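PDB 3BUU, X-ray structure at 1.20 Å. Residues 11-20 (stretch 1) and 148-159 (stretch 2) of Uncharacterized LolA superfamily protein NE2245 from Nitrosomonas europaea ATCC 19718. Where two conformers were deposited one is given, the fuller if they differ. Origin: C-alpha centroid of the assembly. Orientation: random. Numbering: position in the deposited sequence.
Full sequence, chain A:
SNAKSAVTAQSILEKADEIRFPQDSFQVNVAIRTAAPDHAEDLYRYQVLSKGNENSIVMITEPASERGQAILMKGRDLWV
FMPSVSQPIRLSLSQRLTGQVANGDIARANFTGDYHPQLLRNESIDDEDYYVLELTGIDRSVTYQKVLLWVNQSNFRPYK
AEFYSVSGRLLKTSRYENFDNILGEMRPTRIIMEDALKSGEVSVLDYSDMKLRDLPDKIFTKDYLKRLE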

# COMPACT_ATOMS: atom_id res chain seq x y z
N SER A 11 12.17 -14.99 4.22
CA SER A 11 12.49 -14.29 5.46
C SER A 11 12.84 -12.84 5.23
O SER A 11 12.49 -12.00 6.04
N ILE A 12 13.50 -12.53 4.11
CA ILE A 12 13.82 -11.16 3.76
C ILE A 12 12.51 -10.38 3.59
O ILE A 12 12.35 -9.28 4.11
N LEU A 13 11.57 -10.95 2.84
CA LEU A 13 10.30 -10.28 2.61
C LEU A 13 9.54 -10.08 3.92
O LEU A 13 8.95 -9.02 4.13
N GLU A 14 9.54 -11.10 4.77
CA GLU A 14 8.89 -10.99 6.08
C GLU A 14 9.46 -9.86 6.91
O GLU A 14 8.74 -9.09 7.55
N LYS A 15 10.79 -9.77 6.90
CA LYS A 15 11.48 -8.74 7.67
C LYS A 15 11.18 -7.36 7.13
O LYS A 15 10.96 -6.42 7.92
N ALA A 16 11.16 -7.22 5.82
CA ALA A 16 10.80 -5.93 5.23
C ALA A 16 9.34 -5.56 5.55
O ALA A 16 9.03 -4.40 5.91
N ASP A 17 8.42 -6.53 5.43
CA ASP A 17 7.03 -6.29 5.80
C ASP A 17 6.88 -5.83 7.25
O ASP A 17 6.08 -4.94 7.53
N GLU A 18 7.62 -6.48 8.16
CA GLU A 18 7.49 -6.14 9.57
C GLU A 18 8.11 -4.80 9.93
O GLU A 18 7.72 -4.22 10.94
N ILE A 19 9.02 -4.29 9.10
CA ILE A 19 9.50 -2.93 9.24
C ILE A 19 8.46 -1.93 8.74
O ILE A 19 8.26 -0.89 9.37
N ARG A 20 7.85 -2.22 7.60
CA ARG A 20 6.87 -1.31 7.06
C ARG A 20 5.70 -1.12 8.03
O ARG A 20 5.31 0.02 8.31
N LEU A 148 9.47 -5.70 -8.20
CA LEU A 148 10.85 -5.89 -7.76
C LEU A 148 11.03 -4.99 -6.56
O LEU A 148 10.76 -3.80 -6.62
N LEU A 149 11.48 -5.58 -5.45
CA LEU A 149 11.62 -4.88 -4.18
C LEU A 149 13.08 -4.92 -3.74
O LEU A 149 13.66 -6.00 -3.61
N TRP A 150 13.67 -3.74 -3.51
CA TRP A 150 15.00 -3.62 -2.97
C TRP A 150 14.91 -3.57 -1.45
O TRP A 150 14.21 -2.71 -0.90
N VAL A 151 15.65 -4.45 -0.78
CA VAL A 151 15.66 -4.57 0.66
C VAL A 151 17.12 -4.42 1.10
O VAL A 151 18.00 -5.15 0.63
N ASN A 152 17.37 -3.47 1.99
CA ASN A 152 18.74 -3.26 2.47
C ASN A 152 19.25 -4.50 3.18
O ASN A 152 18.60 -5.03 4.08
N GLN A 153 20.44 -4.97 2.80
CA GLN A 153 20.98 -6.19 3.42
C GLN A 153 21.36 -5.95 4.86
O GLN A 153 21.42 -6.89 5.64
N SER A 154 21.66 -4.72 5.23
CA SER A 154 22.18 -4.45 6.56
C SER A 154 21.09 -4.58 7.62
O SER A 154 21.37 -5.08 8.70
N ASN A 155 19.89 -4.07 7.34
CA ASN A 155 18.84 -3.93 8.36
C ASN A 155 17.46 -4.32 7.83
O ASN A 155 16.48 -4.11 8.53
N PHE A 156 17.39 -4.89 6.62
CA PHE A 156 16.14 -5.36 6.02
C PHE A 156 15.15 -4.27 5.73
O PHE A 156 13.98 -4.56 5.46
N ARG A 157 15.58 -3.02 5.75
CA ARG A 157 14.63 -1.95 5.43
C ARG A 157 14.22 -2.01 3.96
O ARG A 157 15.07 -2.15 3.07
N PRO A 158 12.93 -1.78 3.67
CA PRO A 158 12.57 -1.56 2.26
C PRO A 158 13.21 -0.27 1.78
O PRO A 158 13.18 0.75 2.49
N TYR A 159 13.69 -0.29 0.54
CA TYR A 159 14.37 0.84 -0.04
C TYR A 159 13.58 1.44 -1.19
O TYR A 159 13.29 2.63 -1.19

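Helix 11-20 crosses strand 148-152 at 82° and packs against one face of the strand and the turn that follows it; no hydrogen bond joins the two stretches, and most of the side-chain contacts are apolar. Ala 16 is buried and points toward the second stretch. Ala 16 and Phe 156 have the nearest CA atoms across the stretches, Ala 16 CA to Phe 156 CA 5.4 Å; Ala 16 CA is 3.5 Å from Phe 156 O in a CA-H...O contact, and its CB is 4.0 Å from Val 151 CG2. Ile 12 (m, t) sets CG2 3.7 Å from Val 151 CG1 and CG1 4.1 Å from CE1 at the edge of the Phe 156 ring. Leu 13 starts away from the strand, but its t, p rotamer brings CD1 back to 3.8 Å from CD2 of Leu 149, which is also t, p. Ile 19 (m, t) extends CD1 to 3.3 Å from Asn 155 O, while its CG2 lies 3.8 Å from Pro 158 CD. Phe 156, with chi1 m and positive phi, offers a ring face to Lys 15, whose extended m, t, t chain sets CD 3.6 Å above the ring centroid in a CH-pi contact; NZ runs on beyond. The turn braces itself: Asn 152 OD1 accepts from Ser 154 N (2.9 Å) and Ser 154 OG (2.7 Å), and Asn 155 OD1 from Arg 157 N (3.1 Å).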

# COMPACT_ATOMS: atom_id res chain seq x y z
CB SER A 11 13.53 -15.02 6.31
OG SER A 11 14.81 -14.93 5.76
CB ILE A 12 14.67 -11.09 2.47
CG1 ILE A 12 16.05 -11.73 2.70
CG2 ILE A 12 14.86 -9.65 2.04
CD1 ILE A 12 16.76 -11.99 1.38
CB LEU A 13 9.45 -11.07 1.61
CG LEU A 13 8.22 -10.31 1.15
CD1 LEU A 13 8.54 -9.01 0.46
CD2 LEU A 13 7.37 -11.27 0.26
CB GLU A 14 9.07 -12.30 6.87
CG GLU A 14 8.08 -13.39 6.49
CD GLU A 14 8.46 -14.80 6.93
OE1 GLU A 14 9.61 -15.06 7.35
OE2 GLU A 14 7.57 -15.67 6.82
CB LYS A 15 12.97 -9.00 7.78
CG LYS A 15 13.26 -10.24 8.61
CD LYS A 15 14.68 -10.75 8.58
CE LYS A 15 14.77 -12.07 9.37
NZ LYS A 15 14.38 -11.88 10.79
CB ALA A 16 11.07 -5.95 3.73
CB ASP A 17 6.18 -7.55 5.67
CG ASP A 17 5.68 -7.89 4.27
OD1 ASP A 17 5.65 -7.04 3.37
OD2 ASP A 17 5.24 -9.08 4.14
CB GLU A 18 7.99 -7.27 10.43
CG GLU A 18 9.41 -7.33 10.59
CD GLU A 18 9.85 -8.56 11.39
OE1 GLU A 18 9.00 -9.38 11.78
OE2 GLU A 18 11.05 -8.70 11.63
CB ILE A 19 10.87 -2.80 8.58
CG1 ILE A 19 11.90 -3.51 9.45
CG2 ILE A 19 11.21 -1.34 8.31
CD1 ILE A 19 13.21 -3.77 8.74
CB ARG A 20 6.40 -1.88 5.73
CG ARG A 20 5.20 -1.15 5.05
CD ARG A 20 5.54 0.18 4.40
NE ARG A 20 4.40 0.51 3.53
CZ ARG A 20 3.55 1.55 3.64
NH1 ARG A 20 3.65 2.47 4.64
NH2 ARG A 20 2.57 1.64 2.73
CB LEU A 148 11.85 -5.50 -8.87
CG LEU A 148 11.77 -6.30 -10.16
CD1 LEU A 148 12.92 -5.88 -11.06
CD2 LEU A 148 11.72 -7.79 -9.92
CB LEU A 149 10.73 -5.54 -3.11
CG LEU A 149 10.80 -4.89 -1.72
CD1 LEU A 149 10.22 -3.49 -1.70
CD2 LEU A 149 10.13 -5.79 -0.71
CB TRP A 150 15.66 -2.33 -3.47
CG TRP A 150 16.26 -2.35 -4.84
CD1 TRP A 150 17.57 -2.22 -5.11
CD2 TRP A 150 15.59 -2.46 -6.10
NE1 TRP A 150 17.78 -2.29 -6.47
CE2 TRP A 150 16.58 -2.46 -7.09
CE3 TRP A 150 14.25 -2.58 -6.49
CZ2 TRP A 150 16.31 -2.55 -8.45
CZ3 TRP A 150 13.94 -2.69 -7.88
CH2 TRP A 150 15.00 -2.67 -8.83
CB VAL A 151 15.06 -5.91 1.11
CG1 VAL A 151 15.14 -6.01 2.64
CG2 VAL A 151 13.62 -6.04 0.67
CB ASN A 152 18.70 -2.08 3.44
CG ASN A 152 20.05 -1.48 3.69
OD1 ASN A 152 20.98 -2.18 3.95
ND2 ASN A 152 20.13 -0.18 3.68
CB GLN A 153 22.20 -6.67 2.68
CG GLN A 153 21.90 -7.14 1.26
CD GLN A 153 23.09 -7.78 0.59
OE1 GLN A 153 24.15 -7.94 1.20
NE2 GLN A 153 22.96 -8.08 -0.68
CB SER A 154 22.82 -3.03 6.63
OG SER A 154 21.89 -2.00 6.45
CB ASN A 155 18.81 -2.50 8.91
CG ASN A 155 18.62 -1.47 7.84
OD1 ASN A 155 18.29 -1.77 6.70
ND2 ASN A 155 18.88 -0.22 8.20
CB PHE A 156 15.51 -6.51 6.82
CG PHE A 156 16.43 -7.69 6.95
CD1 PHE A 156 16.56 -8.62 5.93
CD2 PHE A 156 17.17 -7.84 8.12
CE1 PHE A 156 17.43 -9.71 6.05
CE2 PHE A 156 18.03 -8.93 8.26
CZ PHE A 156 18.17 -9.86 7.24
CB ARG A 157 15.20 -0.58 5.68
CG ARG A 157 15.25 -0.17 7.10
CD ARG A 157 15.82 1.23 7.18
NE ARG A 157 15.99 1.54 8.56
CZ ARG A 157 16.38 2.74 8.96
NH1 ARG A 157 16.65 3.66 8.05
NH2 ARG A 157 16.49 2.99 10.25
CB PRO A 158 11.03 -1.51 2.31
CG PRO A 158 10.71 -1.00 3.69
CD PRO A 158 11.80 -1.56 4.59
CB TYR A 159 15.79 0.42 -0.47
CG TYR A 159 16.55 1.45 -1.25
CD1 TYR A 159 16.84 2.70 -0.73
CD2 TYR A 159 17.01 1.15 -2.52
CE1 TYR A 159 17.55 3.63 -1.46
CE2 TYR A 159 17.71 2.07 -3.26
CZ TYR A 159 17.99 3.29 -2.72
OH TYR A 159 18.67 4.23 -3.45